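PDB 7DRY: CMP/dCMP-type deaminase domain-containing protein from Aspergillus oryzae RIB40, which probably deaminates a pyrimidine intermediate of riboflavin biosynthesis, as a zinc-containing Rib2 deaminase of the cytidine deaminase fold. Local coordinates for residues A6-E11 with D45-T50; S14-S19 with L168-A173. All blocks are in the same frame, centred on the assembly; numbering follows the deposited sequence.

Interaction 1: residues A6-E11 with D45-T50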
loop_
_atom_site.group_PDB
_atom_site.type_symbol
_atom_site.label_atom_id
_atom_site.label_comp_id
_atom_site.label_asym_id
_atom_site.label_seq_id
_atom_site.Cartn_x
_atom_site.Cartn_y
_atom_site.Cartn_z
ATOM N N ALA A 6 -4.671 12.681 -4.717
ATOM C CA ALA A 6 -6.059 12.246 -4.650
ATOM C C ALA A 6 -6.419 11.368 -5.840
ATOM O O ALA A 6 -7.115 10.357 -5.686
ATOM C CB ALA A 6 -6.984 13.462 -4.570
ATOM N N LYS A 7 -5.948 11.728 -7.037
ATOM C CA LYS A 7 -6.261 10.920 -8.212
ATOM C C LYS A 7 -5.634 9.536 -8.114
ATOM O O LYS A 7 -6.285 8.531 -8.425
ATOM C CB LYS A 7 -5.823 11.627 -9.497
ATOM C CG LYS A 7 -6.248 10.881 -10.759
ATOM C CD LYS A 7 -5.619 11.464 -12.018
ATOM C CE LYS A 7 -6.109 10.733 -13.265
ATOM N NZ LYS A 7 -6.931 9.526 -12.943
ATOM N N TYR A 8 -4.374 9.458 -7.675
ATOM C CA TYR A 8 -3.762 8.147 -7.476
ATOM C C TYR A 8 -4.542 7.325 -6.462
ATOM O O TYR A 8 -4.727 6.114 -6.646
ATOM C CB TYR A 8 -2.313 8.297 -7.014
ATOM C CG TYR A 8 -1.330 8.487 -8.145
ATOM C CD1 TYR A 8 -1.098 7.471 -9.075
ATOM C CD2 TYR A 8 -0.631 9.682 -8.298
ATOM C CE1 TYR A 8 -0.205 7.634 -10.102
ATOM C CE2 TYR A 8 0.268 9.858 -9.340
ATOM C CZ TYR A 8 0.480 8.827 -10.240
ATOM O OH TYR A 8 1.374 8.983 -11.277
ATOM N N LEU A 9 -5.024 7.960 -5.388
ATOM C CA LEU A 9 -5.765 7.188 -4.396
ATOM C C LEU A 9 -7.101 6.706 -4.941
ATOM O O LEU A 9 -7.543 5.609 -4.591
ATOM C CB LEU A 9 -5.919 7.965 -3.094
ATOM C CG LEU A 9 -4.614 8.030 -2.299
ATOM C CD1 LEU A 9 -4.829 8.882 -1.070
ATOM C CD2 LEU A 9 -4.087 6.641 -1.904
ATOM N N ARG A 10 -7.751 7.498 -5.800
ATOM C CA ARG A 10 -8.974 7.028 -6.444
ATOM C C ARG A 10 -8.684 5.832 -7.341
ATOM O O ARG A 10 -9.479 4.887 -7.408
ATOM C CB ARG A 10 -9.619 8.157 -7.250
ATOM C CG ARG A 10 -10.235 9.256 -6.393
ATOM C CD ARG A 10 -11.114 10.181 -7.221
ATOM N NE ARG A 10 -10.346 10.961 -8.189
ATOM C CZ ARG A 10 -9.819 12.156 -7.942
ATOM N NH1 ARG A 10 -9.969 12.717 -6.748
ATOM N NH2 ARG A 10 -9.138 12.788 -8.887
ATOM N N GLU A 11 -7.543 5.860 -8.036
ATOM C CA GLU A 11 -7.146 4.721 -8.852
ATOM C C GLU A 11 -6.851 3.510 -7.977
ATOM O O GLU A 11 -7.185 2.375 -8.340
ATOM C CB GLU A 11 -5.934 5.103 -9.709
ATOM C CG GLU A 11 -6.268 6.127 -10.800
ATOM C CD GLU A 11 -5.046 6.731 -11.469
ATOM O OE1 GLU A 11 -3.912 6.438 -11.043
ATOM O OE2 GLU A 11 -5.227 7.509 -12.429
ATOM N N ASP A 45 5.707 10.942 -14.081
ATOM C CA ASP A 45 5.541 9.738 -13.276
ATOM C C ASP A 45 5.490 8.519 -14.191
ATOM O O ASP A 45 4.945 8.575 -15.296
ATOM C CB ASP A 45 4.216 9.791 -12.509
ATOM C CG ASP A 45 4.258 10.670 -11.266
ATOM O OD1 ASP A 45 5.313 11.237 -10.918
ATOM O OD2 ASP A 45 3.187 10.781 -10.623
ATOM N N ARG A 46 6.050 7.411 -13.724
ATOM C CA ARG A 46 5.955 6.132 -14.417
ATOM C C ARG A 46 5.383 5.104 -13.457
ATOM O O ARG A 46 5.850 4.987 -12.320
ATOM C CB ARG A 46 7.337 5.668 -14.886
ATOM C CG ARG A 46 8.032 6.652 -15.831
ATOM C CD ARG A 46 9.535 6.384 -15.919
ATOM N NE ARG A 46 10.218 7.335 -16.794
ATOM C CZ ARG A 46 11.539 7.430 -16.896
ATOM N NH1 ARG A 46 12.319 6.633 -16.177
ATOM N NH2 ARG A 46 12.081 8.323 -17.712
ATOM N N ILE A 47 4.373 4.361 -13.904
ATOM C CA ILE A 47 3.849 3.279 -13.080
ATOM C C ILE A 47 4.834 2.122 -13.090
ATOM O O ILE A 47 5.315 1.704 -14.149
ATOM C CB ILE A 47 2.460 2.832 -13.557
ATOM C CG1 ILE A 47 1.506 4.020 -13.606
ATOM C CG2 ILE A 47 1.907 1.750 -12.626
ATOM C CD1 ILE A 47 1.418 4.773 -12.300
ATOM N N VAL A 48 5.162 1.625 -11.902
ATOM C CA VAL A 48 6.086 0.516 -11.737
ATOM C C VAL A 48 5.349 -0.788 -11.457
ATOM O O VAL A 48 5.723 -1.840 -11.977
ATOM C CB VAL A 48 7.105 0.848 -10.624
ATOM C CG1 VAL A 48 8.045 -0.342 -10.361
ATOM C CG2 VAL A 48 7.904 2.084 -10.995
ATOM N N SER A 49 4.311 -0.749 -10.627
ATOM C CA SER A 49 3.503 -1.940 -10.390
ATOM C C SER A 49 2.181 -1.525 -9.766
ATOM O O SER A 49 2.005 -0.386 -9.335
ATOM C CB SER A 49 4.240 -2.931 -9.492
ATOM O OG SER A 49 3.580 -4.193 -9.516
ATOM N N THR A 50 1.242 -2.480 -9.727
ATOM C CA THR A 50 -0.035 -2.303 -9.039
ATOM C C THR A 50 -0.383 -3.605 -8.331
ATOM O O THR A 50 0.135 -4.666 -8.677
ATOM C CB THR A 50 -1.197 -1.951 -9.997
ATOM O OG1 THR A 50 -1.554 -3.106 -10.782
ATOM C CG2 THR A 50 -0.828 -0.806 -10.936
#
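Tyr8 reaches out from helix 5-16 and gives its phenol hydrogen to Asp45, the residue just before strand 46-52. The bond from Tyr8 OH to Asp45 OD2 is short, 2.6 Å, and falls on the anti lone pair of that oxygen, away from OD1. Ring and carboxylate are not coplanar, their planes lying 38° apart, and OD2 stays near the ring plane, 3.3 Å from Tyr8 CE2. On the other ortho position of the phenol, Ile47 brings the end of its side chain to the ring edge, CD1 lying 4.0 Å from Tyr8 CE1. Ile47 comes from the opposite direction to the tyrosine; its CG1 branch, anti to the carbonyl carbon (chi1 -55°), starts toward the ring, and the bend at chi2 (-54°) brings CD1 to the edge. The phenol end is thus flanked at its rim by a carboxylate oxygen and a methyl group. Asp45 OD2 has a second partner, a salt bridge to Arg35 NH2, which helps to position the carboxylate and would probably steady its negative charge. The Tyr8 ring also stacks with Tyr96, and its side chain touches Val33 and Arg35. Tyr8 therefore spans from the N-terminal helix, over strands 91-97 and 29-36, to the start of the edge strand 46-52, joining helix to sheet as layers of the deaminase fold.

Interaction 2: residues S14-S19 with L168-A173; sequences SLAEKS and LEVAVA. With SO4 (sulfate ion), chain D.
Val170, in the last turn of helix 164-171, meets Ala16 and Glu17 where helix 5-16 runs out. Before it, Leu168 and Glu169 turn to helix 178-187. Both methyls of Val170 touch Glu17, and CG1 also meets Ala16. CG1, anti to the backbone N (chi1 168°), lies 3.9 Å from both Ala16 CB and Glu17 CG. CG2 faces the end of the glutamate, 3.7 Å from Glu17 OE2. The extended Glu17 chain crosses the valine at about a right angle. Next, Ala171 points away from this contact and touches Met99, while its backbone is hydrogen-bonded to that of Arg27; Arg27 NH1 donates to Val170 O and its NE to Ser19 O, so one arginine bridges both segments. Val172 then leaves helical geometry. On the 14-19 side, Lys18 NZ binds a sulfate, probably from the crystallisation liquor, through O3 at 2.6 Å. The contact joins the end of the N-terminal helix to helix 164-171 of the deaminase domain, outside the metal's first shell, with the Ala16 side chain about 13 Å from the bound zinc. With no hydrogen bond directly between the segments, the helix ends meet by van der Waals contact, and a polar link runs through Arg27.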
loop_
_atom_site.group_PDB
_atom_site.type_symbol
_atom_site.label_atom_id
_atom_site.label_comp_id
_atom_site.label_asym_id
_atom_site.label_seq_id
_atom_site.Cartn_x
_atom_site.Cartn_y
_atom_site.Cartn_z
ATOM N N SER A 14 -10.160 1.973 -7.122
ATOM C CA SER A 14 -10.682 1.145 -8.203
ATOM C C SER A 14 -10.034 -0.235 -8.196
ATOM O O SER A 14 -10.702 -1.245 -8.450
ATOM C CB SER A 14 -10.426 1.848 -9.529
ATOM O OG SER A 14 -11.300 2.951 -9.645
ATOM N N LEU A 15 -8.724 -0.291 -7.923
ATOM C CA LEU A 15 -8.045 -1.578 -7.782
ATOM C C LEU A 15 -8.611 -2.371 -6.614
ATOM O O LEU A 15 -8.836 -3.579 -6.724
ATOM C CB LEU A 15 -6.545 -1.359 -7.571
ATOM C CG LEU A 15 -5.793 -0.971 -8.841
ATOM C CD1 LEU A 15 -4.410 -0.479 -8.482
ATOM C CD2 LEU A 15 -5.706 -2.159 -9.798
ATOM N N ALA A 16 -8.841 -1.701 -5.479
ATOM C CA ALA A 16 -9.389 -2.368 -4.305
ATOM C C ALA A 16 -10.715 -3.043 -4.612
ATOM O O ALA A 16 -11.037 -4.079 -4.021
ATOM C CB ALA A 16 -9.576 -1.347 -3.184
ATOM N N GLU A 17 -11.501 -2.458 -5.515
ATOM C CA GLU A 17 -12.808 -3.009 -5.849
ATOM C C GLU A 17 -12.713 -4.312 -6.626
ATOM O O GLU A 17 -13.719 -5.027 -6.731
ATOM C CB GLU A 17 -13.619 -1.949 -6.599
ATOM C CG GLU A 17 -13.907 -0.757 -5.708
ATOM C CD GLU A 17 -14.425 0.443 -6.447
ATOM O OE1 GLU A 17 -14.556 0.370 -7.679
ATOM O OE2 GLU A 17 -14.701 1.460 -5.778
ATOM N N LYS A 18 -11.532 -4.645 -7.144
ATOM C CA LYS A 18 -11.320 -5.940 -7.766
ATOM C C LYS A 18 -11.186 -7.051 -6.734
ATOM O O LYS A 18 -11.323 -8.224 -7.091
ATOM C CB LYS A 18 -10.070 -5.891 -8.656
ATOM C CG LYS A 18 -10.153 -4.854 -9.794
ATOM C CD LYS A 18 -8.967 -4.998 -10.741
ATOM C CE LYS A 18 -8.907 -3.845 -11.750
ATOM N NZ LYS A 18 -7.844 -4.050 -12.788
ATOM N N SER A 19 -10.935 -6.706 -5.477
ATOM C CA SER A 19 -10.735 -7.717 -4.450
ATOM C C SER A 19 -12.068 -8.365 -4.085
ATOM O O SER A 19 -13.088 -7.675 -3.984
ATOM C CB SER A 19 -10.143 -7.066 -3.203
ATOM O OG SER A 19 -9.952 -8.019 -2.167
ATOM N N LEU A 168 -12.990 3.251 3.346
ATOM C CA LEU A 168 -13.435 2.297 4.360
ATOM C C LEU A 168 -14.620 1.476 3.871
ATOM O O LEU A 168 -14.669 0.262 4.103
ATOM C CB LEU A 168 -13.790 3.036 5.650
ATOM C CG LEU A 168 -12.587 3.639 6.370
ATOM C CD1 LEU A 168 -13.030 4.635 7.419
ATOM C CD2 LEU A 168 -11.744 2.533 6.998
ATOM N N GLU A 169 -15.581 2.116 3.193
ATOM C CA GLU A 169 -16.744 1.381 2.690
ATOM C C GLU A 169 -16.320 0.260 1.754
ATOM O O GLU A 169 -16.862 -0.850 1.815
ATOM C CB GLU A 169 -17.716 2.311 1.960
ATOM C CG GLU A 169 -18.337 3.432 2.811
ATOM C CD GLU A 169 -19.475 2.986 3.692
ATOM O OE1 GLU A 169 -19.763 1.775 3.759
ATOM O OE2 GLU A 169 -20.093 3.869 4.318
ATOM N N VAL A 170 -15.369 0.539 0.864
ATOM C CA VAL A 170 -14.859 -0.498 -0.022
ATOM C C VAL A 170 -14.101 -1.547 0.781
ATOM O O VAL A 170 -14.306 -2.756 0.610
ATOM C CB VAL A 170 -13.985 0.137 -1.114
ATOM C CG1 VAL A 170 -13.200 -0.938 -1.877
ATOM C CG2 VAL A 170 -14.845 0.988 -2.061
ATOM N N ALA A 171 -13.244 -1.097 1.696
ATOM C CA ALA A 171 -12.364 -2.017 2.410
ATOM C C ALA A 171 -13.143 -3.100 3.147
ATOM O O ALA A 171 -12.758 -4.276 3.121
ATOM C CB ALA A 171 -11.490 -1.246 3.393
ATOM N N VAL A 172 -14.220 -2.729 3.838
ATOM C CA VAL A 172 -14.930 -3.668 4.711
ATOM C C VAL A 172 -16.238 -4.170 4.088
ATOM O O VAL A 172 -17.126 -4.636 4.810
ATOM C CB VAL A 172 -15.140 -3.114 6.131
ATOM C CG1 VAL A 172 -13.803 -2.723 6.754
ATOM C CG2 VAL A 172 -16.107 -1.937 6.114
ATOM N N ALA A 173 -16.354 -4.114 2.761
ATOM C CA ALA A 173 -17.594 -4.470 2.073
ATOM C C ALA A 173 -18.082 -5.869 2.420
ATOM O O ALA A 173 -19.293 -6.119 2.421
ATOM C CB ALA A 173 -17.359 -4.396 0.566
HETATM S S SO4 D . -8.672 -7.138 -14.687
HETATM O O1 SO4 D . -7.381 -7.518 -15.255
HETATM O O2 SO4 D . -9.745 -7.683 -15.515
HETATM O O3 SO4 D . -8.782 -5.682 -14.649
HETATM O O4 SO4 D . -8.786 -7.669 -13.332
#

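Overall arrangement
From the N terminus, helix 5-16 supplies the first partner of both interactions: its early turns serve interaction 1, its end and the turn that follows serve interaction 2. Interaction 1 closes a loop of 33 residues that includes strand 29-36, returning the chain at strand 46-52. Interaction 2 closes a far longer one, of 148 residues, holding the zinc-site residues His61, Cys102 and Cys112. The two loops cross, since segment 14-19 lies within the first and its partner 168-173 beyond it. Their centres are 16 Å apart, yet Leu15 packs on Thr50. Together they tie the N-terminal helix to an edge of the sheet and to helix 164-171, the one before the last modelled helix, 178-187.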